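Local coordinates for protein FimX (Pseudomonas aeruginosa PAO1, PDB 3HV8) that carries an EAL domain, an alpha/beta-barrel fold, whose pocket holds the bound ligand C2E in this structure, at residues Q25-L28 with S32-L35; K82-V87 with H110-S115; K106-L111 with V189-I194. All blocks are in the same frame, centred on the assembly; numbering follows the deposited sequence. Where two conformers were deposited one is given.

Contact 1 (Q25-L28 with S32-L35); sequences QQAL and SFRL
The carbonyl oxygen of Ala27 accepts a hydrogen bond from the backbone N of Ser32, with Ala27 O and Ser32 N 3.1 Å apart. This bond ties helix 20-30 to the residue just before strand 33-42, across a short turn. Beside it, Ala27 CB lies 3.8 Å from Ser32 CB, so the two small side chains touch alongside the bond. The hydroxyl of Ser32 is turned to a different partner. With chi1 at -160°, OG swings away from the backbone N of Ser32 and bonds to Leu58 O in strand 49-58.

The Phe33 ring adds the apolar half of the contact. Its CG lies beside the backbone N (chi1 -68°), and the ring reaches back toward the helix. The touching is done mainly by the CE2 corner. Ala27 CB meets Phe33 CE2 obliquely, at 3.5 Å. Leu28 lies in another direction, with its backbone N and CA at the ring edge, close to the ring plane. Its branch CD2 also approaches, 3.9 Å from Phe33 CE2. Further along, Phe33 packs on Leu55 and Leu57 of strand 49-58 and meets the Trp86 ring of helix 80-96 at about 45°.

One backbone oxygen is thus bonded at the turn while a buried ring fills in next to it. The bond probably helps steer the chain out of the helix, and the apolar contacts hold the Phe33 ring against Ala27 and Leu28.

Contact 2 (K82-V87 with H110-S115); sequences KIDRWV and HLSSAS. With C2E (9,9'-[(2R,3R,3aS,5S,7aR,9R,10R,10aS,12S,14aR)-3,5,10,12-tetrahydroxy-5,12-dioxidooctahydro-2H,7H-difuro[3,2-d:3',2'-j][1,3,7,9,2,8]tetraoxadiphosphacyclododecine-2,9-diyl]bis(2-amino-1,9-dihydro-6H-purin-6-one)), chain B.
Hydrogen bonds to Asp84 dominate this contact. Three donors converge on its OD2. Ser115 OG donates over 2.6 Å to the anti lone pair of Asp84 OD2. Ser112 N is 2.9 Å from Asp84 OD2, on the syn side and 25° out of the carboxylate plane. Ser112 OG is 2.8 Å from Asp84 OD2 and comes from above that plane. Its torsion (chi1 70°) also lets it accept a weak capping bond from Ser115 N, as the N-cap of helix 113-116. The three bonds should hold the carboxylate against rotation.

The other oxygen serves the ligand. C2E N21 donates to Asp84 OD1 over 3.0 Å, nearly straight.

Water bonds complete the polar set. One water donates to Asp84 OD1 and His110 O and accepts from C2E N11. A second joins Arg85 NE, at the guanidinium edge, to Ser115 OG. Arg85 also pairs with Asp118.

Packing is left to His110 and Val87. His110 CB comes within 3.4 Å of C2E C21, and C2E C2A sits over one face of its ring. Val87 CG2 lies 3.7 Å from C2E O61.

The arrangement is that of a barrel ligand site. A buried acid on helix 80-96 is positioned by the loop and helix start that follow strand 105-110, and it bonds directly to N21 of one base of C2E.

Contact 3 (K106-L111 with V189-I194); sequences KLFVHL and VQFIKI. With C2E (9,9'-[(2R,3R,3aS,5S,7aR,9R,10R,10aS,12S,14aR)-3,5,10,12-tetrahydroxy-5,12-dioxidooctahydro-2H,7H-difuro[3,2-d:3',2'-j][1,3,7,9,2,8]tetraoxadiphosphacyclododecine-2,9-diyl]bis(2-amino-1,9-dihydro-6H-purin-6-one)), chain B.
Phe108 pushes the edge of its ring onto the face of Phe191. Its CZ sits over the middle of that face, and Phe108 CZ is 3.9 Å from Phe191 CE1. The ring centroids are 5.0 Å apart and the planes stand at 72°, so the pair is a T-shaped (edge-to-face) stack. CE1 of Phe108 shares the approach, 3.9 Å from Phe191 CG. With CG beside the backbone N in both (chi1 -73° and -59°), the rings are carried from CB atoms facing the other strand to meet between the two strands. The backbones stay well apart, and the nearest CA atoms, of Phe108 and Phe191, are 10.1 Å from each other. The side chains alone bridge the gap.

Lys106 reaches the rim of the same ring. Its NZ is 4.4 Å from Phe191 CZ, near the ring plane and not over the face. That amine bonds to Gln168 OE1.

All of this lies in the barrel interior, near the centre of the chain. Strands 139-144 and 168-174 stand between strands 105-110 and 191-194 in the sheet. Phe108 also packs on Val140 and Gln142, and Phe191 on Ala170. Ile192 and Ile194 turn to helix 205-220 outside.

The three contacts follow one EAL-domain barrel from its first helix inward. Contact 1 closes first along the chain, and contact 2 opens later on helix 80-96. Contact 3 begins on strand 105-110, where contact 2 ends, and the two share His110 and Leu111. Contacts 1 and 2 have centres about 13 Å apart and touch through Phe33 and Trp86. Contacts 2 and 3 have centres about 14 Å apart and meet through Val87 and Val109. Contacts 1 and 3, centres about 23 Å apart, do not touch, but both reach the same curled sheet. The outer helix-strand turn and the barrel interior are therefore linked by packing through contact 2, while contacts 2 and 3 both touch C2E.

Contact 1 (Q25-L28 with S32-L35)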
loop_
_atom_site.group_PDB
_atom_site.type_symbol
_atom_site.label_atom_id
_atom_site.label_comp_id
_atom_site.label_asym_id
_atom_site.label_seq_id
_atom_site.Cartn_x
_atom_site.Cartn_y
_atom_site.Cartn_z
ATOM N N GLN A 25 -19.732 -8.510 -9.034
ATOM C CA GLN A 25 -19.985 -8.144 -10.426
ATOM C C GLN A 25 -20.868 -6.895 -10.482
ATOM O O GLN A 25 -20.583 -5.946 -11.218
ATOM C CB GLN A 25 -20.622 -9.319 -11.181
ATOM C CG GLN A 25 -19.617 -10.440 -11.483
ATOM C CD GLN A 25 -20.264 -11.759 -11.890
ATOM O OE1 GLN A 25 -21.358 -12.103 -11.435
ATOM N NE2 GLN A 25 -19.575 -12.514 -12.740
ATOM N N GLN A 26 -21.925 -6.904 -9.685
ATOM C CA GLN A 26 -22.855 -5.780 -9.607
ATOM C C GLN A 26 -22.201 -4.547 -8.975
ATOM O O GLN A 26 -22.375 -3.427 -9.450
ATOM C CB GLN A 26 -24.080 -6.221 -8.810
ATOM C CG GLN A 26 -25.070 -5.168 -8.441
ATOM C CD GLN A 26 -26.317 -5.801 -7.869
ATOM O OE1 GLN A 26 -27.130 -6.359 -8.605
ATOM N NE2 GLN A 26 -26.460 -5.750 -6.550
ATOM N N ALA A 27 -21.445 -4.749 -7.902
ATOM C CA ALA A 27 -20.784 -3.645 -7.206
ATOM C C ALA A 27 -19.839 -2.848 -8.115
ATOM O O ALA A 27 -19.765 -1.620 -8.002
ATOM C CB ALA A 27 -20.003 -4.193 -5.994
ATOM N N LEU A 28 -19.123 -3.552 -8.990
ATOM C CA LEU A 28 -18.191 -2.958 -9.948
ATOM C C LEU A 28 -18.878 -2.044 -10.946
ATOM O O LEU A 28 -18.235 -1.182 -11.549
ATOM C CB LEU A 28 -17.432 -4.044 -10.706
ATOM C CG LEU A 28 -16.281 -4.657 -9.907
ATOM C CD1 LEU A 28 -15.856 -5.966 -10.548
ATOM C CD2 LEU A 28 -15.115 -3.657 -9.784
ATOM N N SER A 32 -20.512 0.378 -5.702
ATOM C CA SER A 32 -20.844 -0.150 -4.385
ATOM C C SER A 32 -19.590 -0.587 -3.639
ATOM O O SER A 32 -19.529 -1.685 -3.073
ATOM C CB SER A 32 -21.850 -1.291 -4.467
ATOM O OG SER A 32 -22.486 -1.458 -3.210
ATOM N N PHE A 33 -18.602 0.294 -3.665
ATOM C CA PHE A 33 -17.366 0.173 -2.889
ATOM C C PHE A 33 -17.110 1.514 -2.225
ATOM O O PHE A 33 -17.636 2.558 -2.650
ATOM C CB PHE A 33 -16.159 -0.158 -3.776
ATOM C CG PHE A 33 -16.198 -1.526 -4.394
ATOM C CD1 PHE A 33 -15.714 -2.630 -3.703
ATOM C CD2 PHE A 33 -16.701 -1.714 -5.678
ATOM C CE1 PHE A 33 -15.730 -3.879 -4.271
ATOM C CE2 PHE A 33 -16.719 -2.971 -6.251
ATOM C CZ PHE A 33 -16.224 -4.066 -5.540
ATOM N N ARG A 34 -16.274 1.512 -1.198
ATOM C CA ARG A 34 -15.884 2.750 -0.557
ATOM C C ARG A 34 -14.379 2.716 -0.312
ATOM O O ARG A 34 -13.839 1.689 0.112
ATOM C CB ARG A 34 -16.626 2.906 0.759
ATOM C CG ARG A 34 -16.181 4.098 1.592
ATOM C CD ARG A 34 -17.081 4.275 2.806
ATOM N NE ARG A 34 -18.465 4.509 2.402
ATOM C CZ ARG A 34 -19.526 4.189 3.134
ATOM N NH1 ARG A 34 -20.744 4.445 2.672
ATOM N NH2 ARG A 34 -19.374 3.614 4.320
ATOM N N LEU A 35 -13.700 3.828 -0.575
ATOM C CA LEU A 35 -12.296 3.969 -0.197
ATOM C C LEU A 35 -12.165 4.606 1.181
ATOM O O LEU A 35 -12.812 5.625 1.481
ATOM C CB LEU A 35 -11.544 4.814 -1.219
ATOM C CG LEU A 35 -11.549 4.277 -2.647
ATOM C CD1 LEU A 35 -10.736 5.153 -3.576
ATOM C CD2 LEU A 35 -11.042 2.836 -2.678
#

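Contact 2 (K82-V87 with H110-S115)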
loop_
_atom_site.group_PDB
_atom_site.type_symbol
_atom_site.label_atom_id
_atom_site.label_comp_id
_atom_site.label_asym_id
_atom_site.label_seq_id
_atom_site.Cartn_x
_atom_site.Cartn_y
_atom_site.Cartn_z
ATOM N N LYS A 82 -10.311 -5.880 -12.389
ATOM C CA LYS A 82 -11.373 -4.873 -12.414
ATOM C C LYS A 82 -11.509 -4.136 -11.085
ATOM O O LYS A 82 -11.725 -2.931 -11.058
ATOM C CB LYS A 82 -12.719 -5.504 -12.795
ATOM C CG LYS A 82 -12.940 -5.608 -14.288
ATOM C CD LYS A 82 -14.394 -5.921 -14.603
ATOM C CE LYS A 82 -14.538 -7.314 -15.177
ATOM N NZ LYS A 82 -13.878 -7.389 -16.509
ATOM N N ILE A 83 -11.403 -4.849 -9.968
ATOM C CA ILE A 83 -11.429 -4.188 -8.672
ATOM C C ILE A 83 -10.260 -3.215 -8.528
ATOM O O ILE A 83 -10.440 -2.067 -8.103
ATOM C CB ILE A 83 -11.424 -5.222 -7.516
ATOM C CG1 ILE A 83 -12.780 -5.936 -7.456
ATOM C CG2 ILE A 83 -11.070 -4.554 -6.197
ATOM C CD1 ILE A 83 -12.834 -7.077 -6.442
ATOM N N ASP A 84 -9.065 -3.651 -8.913
ATOM C CA ASP A 84 -7.910 -2.763 -8.846
ATOM C C ASP A 84 -8.097 -1.522 -9.733
ATOM O O ASP A 84 -7.751 -0.418 -9.323
ATOM C CB ASP A 84 -6.619 -3.507 -9.231
ATOM C CG ASP A 84 -6.110 -4.432 -8.131
ATOM O OD1 ASP A 84 -6.571 -4.333 -6.966
ATOM O OD2 ASP A 84 -5.244 -5.264 -8.450
ATOM N N ARG A 85 -8.655 -1.685 -10.931
ATOM C CA ARG A 85 -8.871 -0.518 -11.787
ATOM C C ARG A 85 -9.871 0.442 -11.145
ATOM O O ARG A 85 -9.701 1.657 -11.249
ATOM C CB ARG A 85 -9.378 -0.914 -13.181
ATOM C CG ARG A 85 -8.511 -1.923 -13.944
ATOM C CD ARG A 85 -7.180 -1.375 -14.424
ATOM N NE ARG A 85 -6.447 -2.352 -15.248
ATOM C CZ ARG A 85 -6.534 -2.441 -16.576
ATOM N NH1 ARG A 85 -5.834 -3.362 -17.233
ATOM N NH2 ARG A 85 -7.319 -1.609 -17.254
ATOM N N TRP A 86 -10.901 -0.088 -10.479
ATOM C CA TRP A 86 -11.882 0.761 -9.789
ATOM C C TRP A 86 -11.173 1.573 -8.700
ATOM O O TRP A 86 -11.376 2.781 -8.570
ATOM C CB TRP A 86 -13.013 -0.089 -9.171
ATOM C CG TRP A 86 -14.145 0.734 -8.659
ATOM C CD1 TRP A 86 -15.307 1.036 -9.336
ATOM C CD2 TRP A 86 -14.248 1.382 -7.386
ATOM N NE1 TRP A 86 -16.106 1.826 -8.561
ATOM C CE2 TRP A 86 -15.484 2.072 -7.366
ATOM C CE3 TRP A 86 -13.410 1.469 -6.266
ATOM C CZ2 TRP A 86 -15.911 2.821 -6.264
ATOM C CZ3 TRP A 86 -13.833 2.215 -5.170
ATOM C CH2 TRP A 86 -15.072 2.888 -5.181
ATOM N N VAL A 87 -10.318 0.913 -7.925
ATOM C CA VAL A 87 -9.619 1.593 -6.853
ATOM C C VAL A 87 -8.689 2.659 -7.398
ATOM O O VAL A 87 -8.677 3.782 -6.907
ATOM C CB VAL A 87 -8.818 0.594 -5.995
ATOM C CG1 VAL A 87 -7.900 1.346 -5.018
ATOM C CG2 VAL A 87 -9.766 -0.369 -5.244
ATOM N N HIS A 110 -2.854 -0.354 -3.184
ATOM C CA HIS A 110 -2.548 -1.770 -3.316
ATOM C C HIS A 110 -2.790 -2.296 -4.724
ATOM O O HIS A 110 -3.723 -1.854 -5.418
ATOM C CB HIS A 110 -3.436 -2.579 -2.371
ATOM C CG HIS A 110 -3.089 -2.433 -0.925
ATOM N ND1 HIS A 110 -1.996 -3.055 -0.355
ATOM C CD2 HIS A 110 -3.701 -1.758 0.075
ATOM C CE1 HIS A 110 -1.954 -2.766 0.933
ATOM N NE2 HIS A 110 -2.974 -1.976 1.219
ATOM N N LEU A 111 -1.954 -3.249 -5.135
ATOM C CA LEU A 111 -2.198 -4.037 -6.341
ATOM C C LEU A 111 -2.312 -5.512 -5.979
ATOM O O LEU A 111 -1.468 -6.051 -5.242
ATOM C CB LEU A 111 -1.062 -3.856 -7.347
ATOM C CG LEU A 111 -0.945 -2.460 -7.940
ATOM C CD1 LEU A 111 0.261 -2.430 -8.887
ATOM C CD2 LEU A 111 -2.234 -2.012 -8.660
ATOM N N SER A 112 -3.325 -6.186 -6.508
ATOM C CA SER A 112 -3.407 -7.639 -6.363
ATOM C C SER A 112 -2.413 -8.334 -7.295
ATOM O O SER A 112 -1.892 -7.729 -8.237
ATOM C CB SER A 112 -4.821 -8.136 -6.694
ATOM O OG SER A 112 -5.070 -8.006 -8.081
ATOM N N SER A 113 -2.165 -9.618 -7.043
ATOM C CA SER A 113 -1.271 -10.372 -7.913
ATOM C C SER A 113 -1.802 -10.437 -9.343
ATOM O O SER A 113 -1.027 -10.527 -10.292
ATOM C CB SER A 113 -1.040 -11.778 -7.363
ATOM O OG SER A 113 -2.248 -12.531 -7.401
ATOM N N ALA A 114 -3.119 -10.407 -9.505
ATOM C CA ALA A 114 -3.682 -10.421 -10.851
ATOM C C ALA A 114 -3.232 -9.193 -11.634
ATOM O O ALA A 114 -2.863 -9.297 -12.802
ATOM C CB ALA A 114 -5.200 -10.515 -10.792
ATOM N N SER A 115 -3.214 -8.031 -10.989
ATOM C CA SER A 115 -2.755 -6.827 -11.671
ATOM C C SER A 115 -1.262 -6.888 -12.004
ATOM O O SER A 115 -0.832 -6.353 -13.023
ATOM C CB SER A 115 -3.103 -5.567 -10.878
ATOM O OG SER A 115 -4.503 -5.333 -10.919
HETATM P P1 C2E B . -2.546 -4.852 4.667
HETATM O O2P C2E B . -0.989 -4.591 4.419
HETATM O O1P C2E B . -2.632 -5.861 5.741
HETATM O "O5'" C2E B . -3.342 -3.602 5.255
HETATM C "C5'" C2E B . -3.242 -3.358 6.671
HETATM C "C4'" C2E B . -4.421 -3.935 7.484
HETATM O "O4'" C2E B . -4.248 -3.564 8.874
HETATM C "C3'" C2E B . -5.656 -3.180 7.012
HETATM O "O3'" C2E B . -6.782 -4.070 7.009
HETATM C "C2'" C2E B . -5.805 -2.018 8.022
HETATM O "O2'" C2E B . -7.143 -1.592 8.204
HETATM C "C1'" C2E B . -5.275 -2.678 9.295
HETATM N N9 C2E B . -4.722 -1.757 10.277
HETATM C C8 C2E B . -4.326 -0.457 10.071
HETATM N N7 C2E B . -3.715 -0.009 11.144
HETATM C C5 C2E B . -3.714 -0.995 12.089
HETATM C C6 C2E B . -3.219 -1.078 13.410
HETATM O O6 C2E B . -2.597 -0.162 13.951
HETATM N N1 C2E B . -3.428 -2.232 14.059
HETATM C C2 C2E B . -4.084 -3.276 13.484
HETATM N N2 C2E B . -4.254 -4.426 14.211
HETATM N N3 C2E B . -4.549 -3.213 12.258
HETATM C C4 C2E B . -4.370 -2.099 11.547
HETATM P P11 C2E B . -7.741 -4.028 5.716
HETATM O O21 C2E B . -8.933 -5.022 5.977
HETATM O O11 C2E B . -8.132 -2.642 5.389
HETATM O O5A C2E B . -6.823 -4.539 4.528
HETATM C C5A C2E B . -6.300 -5.873 4.580
HETATM C C4A C2E B . -5.589 -6.222 3.274
HETATM O O4A C2E B . -6.528 -6.148 2.191
HETATM C C3A C2E B . -4.463 -5.264 2.883
HETATM O O3A C2E B . -3.212 -5.621 3.458
HETATM C C2A C2E B . -4.373 -5.531 1.379
HETATM O O2A C2E B . -3.706 -6.781 1.133
HETATM C C1A C2E B . -5.846 -5.754 1.017
HETATM N N91 C2E B . -6.410 -4.495 0.546
HETATM C C81 C2E B . -7.015 -3.506 1.269
HETATM N N71 C2E B . -7.377 -2.557 0.451
HETATM C C51 C2E B . -7.089 -2.919 -0.835
HETATM C C61 C2E B . -7.271 -2.349 -2.112
HETATM O O61 C2E B . -7.709 -1.205 -2.287
HETATM N N11 C2E B . -6.833 -3.093 -3.161
HETATM C C21 C2E B . -6.255 -4.325 -3.016
HETATM N N21 C2E B . -5.803 -4.987 -4.122
HETATM N N31 C2E B . -6.055 -4.856 -1.839
HETATM C C41 C2E B . -6.478 -4.179 -0.765
HETATM O O HOH W 1 -6.498 -1.860 -5.640
HETATM O O HOH W 2 -5.019 -4.342 -13.700
#

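Contact 3 (K106-L111 with V189-I194)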
loop_
_atom_site.group_PDB
_atom_site.type_symbol
_atom_site.label_atom_id
_atom_site.label_comp_id
_atom_site.label_asym_id
_atom_site.label_seq_id
_atom_site.Cartn_x
_atom_site.Cartn_y
_atom_site.Cartn_z
ATOM N N LYS A 106 -0.100 12.348 -1.367
ATOM C CA LYS A 106 0.385 11.175 -2.086
ATOM C C LYS A 106 -0.420 9.986 -1.582
ATOM O O LYS A 106 -0.653 9.867 -0.378
ATOM C CB LYS A 106 1.873 10.994 -1.792
ATOM C CG LYS A 106 2.527 9.837 -2.491
ATOM C CD LYS A 106 4.037 9.816 -2.236
ATOM C CE LYS A 106 4.740 10.969 -2.929
ATOM N NZ LYS A 106 6.210 10.701 -3.091
ATOM N N LEU A 107 -0.861 9.117 -2.488
ATOM C CA LEU A 107 -1.660 7.946 -2.101
ATOM C C LEU A 107 -0.913 6.653 -2.368
ATOM O O LEU A 107 -0.332 6.480 -3.444
ATOM C CB LEU A 107 -2.989 7.915 -2.849
ATOM C CG LEU A 107 -3.983 9.035 -2.542
ATOM C CD1 LEU A 107 -5.272 8.795 -3.328
ATOM C CD2 LEU A 107 -4.259 9.119 -1.026
ATOM N N PHE A 108 -0.943 5.762 -1.381
ATOM C CA PHE A 108 -0.397 4.412 -1.487
ATOM C C PHE A 108 -1.539 3.472 -1.829
ATOM O O PHE A 108 -2.519 3.372 -1.067
ATOM C CB PHE A 108 0.241 3.992 -0.155
ATOM C CG PHE A 108 1.553 4.681 0.143
ATOM C CD1 PHE A 108 2.738 3.948 0.155
ATOM C CD2 PHE A 108 1.602 6.034 0.418
ATOM C CE1 PHE A 108 3.952 4.563 0.433
ATOM C CE2 PHE A 108 2.813 6.655 0.690
ATOM C CZ PHE A 108 3.991 5.910 0.699
ATOM N N VAL A 109 -1.443 2.811 -2.984
ATOM C CA VAL A 109 -2.548 2.028 -3.518
ATOM C C VAL A 109 -2.106 0.593 -3.736
ATOM O O VAL A 109 -1.100 0.340 -4.408
ATOM C CB VAL A 109 -3.033 2.632 -4.860
ATOM C CG1 VAL A 109 -4.108 1.750 -5.508
ATOM C CG2 VAL A 109 -3.526 4.059 -4.657
ATOM N N HIS A 110 -2.854 -0.354 -3.184
ATOM C CA HIS A 110 -2.548 -1.770 -3.316
ATOM C C HIS A 110 -2.790 -2.296 -4.724
ATOM O O HIS A 110 -3.723 -1.854 -5.418
ATOM C CB HIS A 110 -3.436 -2.579 -2.371
ATOM C CG HIS A 110 -3.089 -2.433 -0.925
ATOM N ND1 HIS A 110 -1.996 -3.055 -0.355
ATOM C CD2 HIS A 110 -3.701 -1.758 0.075
ATOM C CE1 HIS A 110 -1.954 -2.766 0.933
ATOM N NE2 HIS A 110 -2.974 -1.976 1.219
ATOM N N LEU A 111 -1.954 -3.249 -5.135
ATOM C CA LEU A 111 -2.198 -4.037 -6.341
ATOM C C LEU A 111 -2.312 -5.512 -5.979
ATOM O O LEU A 111 -1.468 -6.051 -5.242
ATOM C CB LEU A 111 -1.062 -3.856 -7.347
ATOM C CG LEU A 111 -0.945 -2.460 -7.940
ATOM C CD1 LEU A 111 0.261 -2.430 -8.887
ATOM C CD2 LEU A 111 -2.234 -2.012 -8.660
ATOM N N VAL A 189 11.699 0.180 -6.395
ATOM C CA VAL A 189 10.832 0.578 -5.296
ATOM C C VAL A 189 11.560 1.576 -4.414
ATOM O O VAL A 189 12.782 1.510 -4.242
ATOM C CB VAL A 189 10.348 -0.629 -4.463
ATOM C CG1 VAL A 189 9.517 -1.591 -5.313
ATOM C CG2 VAL A 189 11.524 -1.351 -3.838
ATOM N N GLN A 190 10.804 2.513 -3.865
ATOM C CA GLN A 190 11.386 3.555 -3.036
ATOM C C GLN A 190 11.027 3.365 -1.567
ATOM O O GLN A 190 11.771 3.817 -0.690
ATOM C CB GLN A 190 10.926 4.932 -3.505
ATOM C CG GLN A 190 11.378 5.293 -4.928
ATOM C CD GLN A 190 10.457 4.736 -5.981
ATOM O OE1 GLN A 190 9.324 4.358 -5.693
ATOM N NE2 GLN A 190 10.944 4.665 -7.213
ATOM N N PHE A 191 9.899 2.717 -1.293
ATOM C CA PHE A 191 9.430 2.554 0.085
ATOM C C PHE A 191 9.354 1.079 0.422
ATOM O O PHE A 191 8.949 0.259 -0.423
ATOM C CB PHE A 191 8.013 3.128 0.286
ATOM C CG PHE A 191 7.867 4.609 -0.026
ATOM C CD1 PHE A 191 7.910 5.565 0.987
ATOM C CD2 PHE A 191 7.582 5.032 -1.318
ATOM C CE1 PHE A 191 7.734 6.924 0.688
ATOM C CE2 PHE A 191 7.401 6.374 -1.616
ATOM C CZ PHE A 191 7.470 7.326 -0.616
ATOM N N ILE A 192 9.664 0.733 1.668
ATOM C CA ILE A 192 9.507 -0.638 2.136
ATOM C C ILE A 192 8.744 -0.610 3.447
ATOM O O ILE A 192 9.189 0.025 4.432
ATOM C CB ILE A 192 10.867 -1.338 2.350
ATOM C CG1 ILE A 192 11.671 -1.428 1.042
ATOM C CG2 ILE A 192 10.659 -2.714 2.953
ATOM C CD1 ILE A 192 11.039 -2.372 -0.018
ATOM N N LYS A 193 7.591 -1.276 3.463
ATOM C CA LYS A 193 6.710 -1.256 4.613
ATOM C C LYS A 193 6.858 -2.610 5.260
ATOM O O LYS A 193 6.530 -3.641 4.665
ATOM C CB LYS A 193 5.276 -0.998 4.174
ATOM C CG LYS A 193 4.280 -0.838 5.313
ATOM C CD LYS A 193 2.928 -0.428 4.749
ATOM C CE LYS A 193 2.024 0.018 5.860
ATOM N NZ LYS A 193 0.663 0.308 5.322
ATOM N N ILE A 194 7.395 -2.626 6.475
ATOM C CA ILE A 194 7.691 -3.897 7.111
ATOM C C ILE A 194 6.443 -4.537 7.715
ATOM O O ILE A 194 5.462 -3.858 8.027
ATOM C CB ILE A 194 8.827 -3.781 8.161
ATOM C CG1 ILE A 194 8.352 -3.047 9.417
ATOM C CG2 ILE A 194 10.072 -3.120 7.542
ATOM C CD1 ILE A 194 9.353 -3.151 10.571
HETATM P P1 C2E B . -2.546 -4.852 4.667
HETATM O O2P C2E B . -0.989 -4.591 4.419
HETATM O O1P C2E B . -2.632 -5.861 5.741
HETATM O "O5'" C2E B . -3.342 -3.602 5.255
HETATM C "C5'" C2E B . -3.242 -3.358 6.671
HETATM C "C4'" C2E B . -4.421 -3.935 7.484
HETATM O "O4'" C2E B . -4.248 -3.564 8.874
HETATM C "C3'" C2E B . -5.656 -3.180 7.012
HETATM O "O3'" C2E B . -6.782 -4.070 7.009
HETATM C "C2'" C2E B . -5.805 -2.018 8.022
HETATM O "O2'" C2E B . -7.143 -1.592 8.204
HETATM C "C1'" C2E B . -5.275 -2.678 9.295
HETATM N N9 C2E B . -4.722 -1.757 10.277
HETATM C C8 C2E B . -4.326 -0.457 10.071
HETATM N N7 C2E B . -3.715 -0.009 11.144
HETATM C C5 C2E B . -3.714 -0.995 12.089
HETATM C C6 C2E B . -3.219 -1.078 13.410
HETATM O O6 C2E B . -2.597 -0.162 13.951
HETATM N N1 C2E B . -3.428 -2.232 14.059
HETATM C C2 C2E B . -4.084 -3.276 13.484
HETATM N N2 C2E B . -4.254 -4.426 14.211
HETATM N N3 C2E B . -4.549 -3.213 12.258
HETATM C C4 C2E B . -4.370 -2.099 11.547
HETATM P P11 C2E B . -7.741 -4.028 5.716
HETATM O O21 C2E B . -8.933 -5.022 5.977
HETATM O O11 C2E B . -8.132 -2.642 5.389
HETATM O O5A C2E B . -6.823 -4.539 4.528
HETATM C C5A C2E B . -6.300 -5.873 4.580
HETATM C C4A C2E B . -5.589 -6.222 3.274
HETATM O O4A C2E B . -6.528 -6.148 2.191
HETATM C C3A C2E B . -4.463 -5.264 2.883
HETATM O O3A C2E B . -3.212 -5.621 3.458
HETATM C C2A C2E B . -4.373 -5.531 1.379
HETATM O O2A C2E B . -3.706 -6.781 1.133
HETATM C C1A C2E B . -5.846 -5.754 1.017
HETATM N N91 C2E B . -6.410 -4.495 0.546
HETATM C C81 C2E B . -7.015 -3.506 1.269
HETATM N N71 C2E B . -7.377 -2.557 0.451
HETATM C C51 C2E B . -7.089 -2.919 -0.835
HETATM C C61 C2E B . -7.271 -2.349 -2.112
HETATM O O61 C2E B . -7.709 -1.205 -2.287
HETATM N N11 C2E B . -6.833 -3.093 -3.161
HETATM C C21 C2E B . -6.255 -4.325 -3.016
HETATM N N21 C2E B . -5.803 -4.987 -4.122
HETATM N N31 C2E B . -6.055 -4.856 -1.839
HETATM C C41 C2E B . -6.478 -4.179 -0.765
#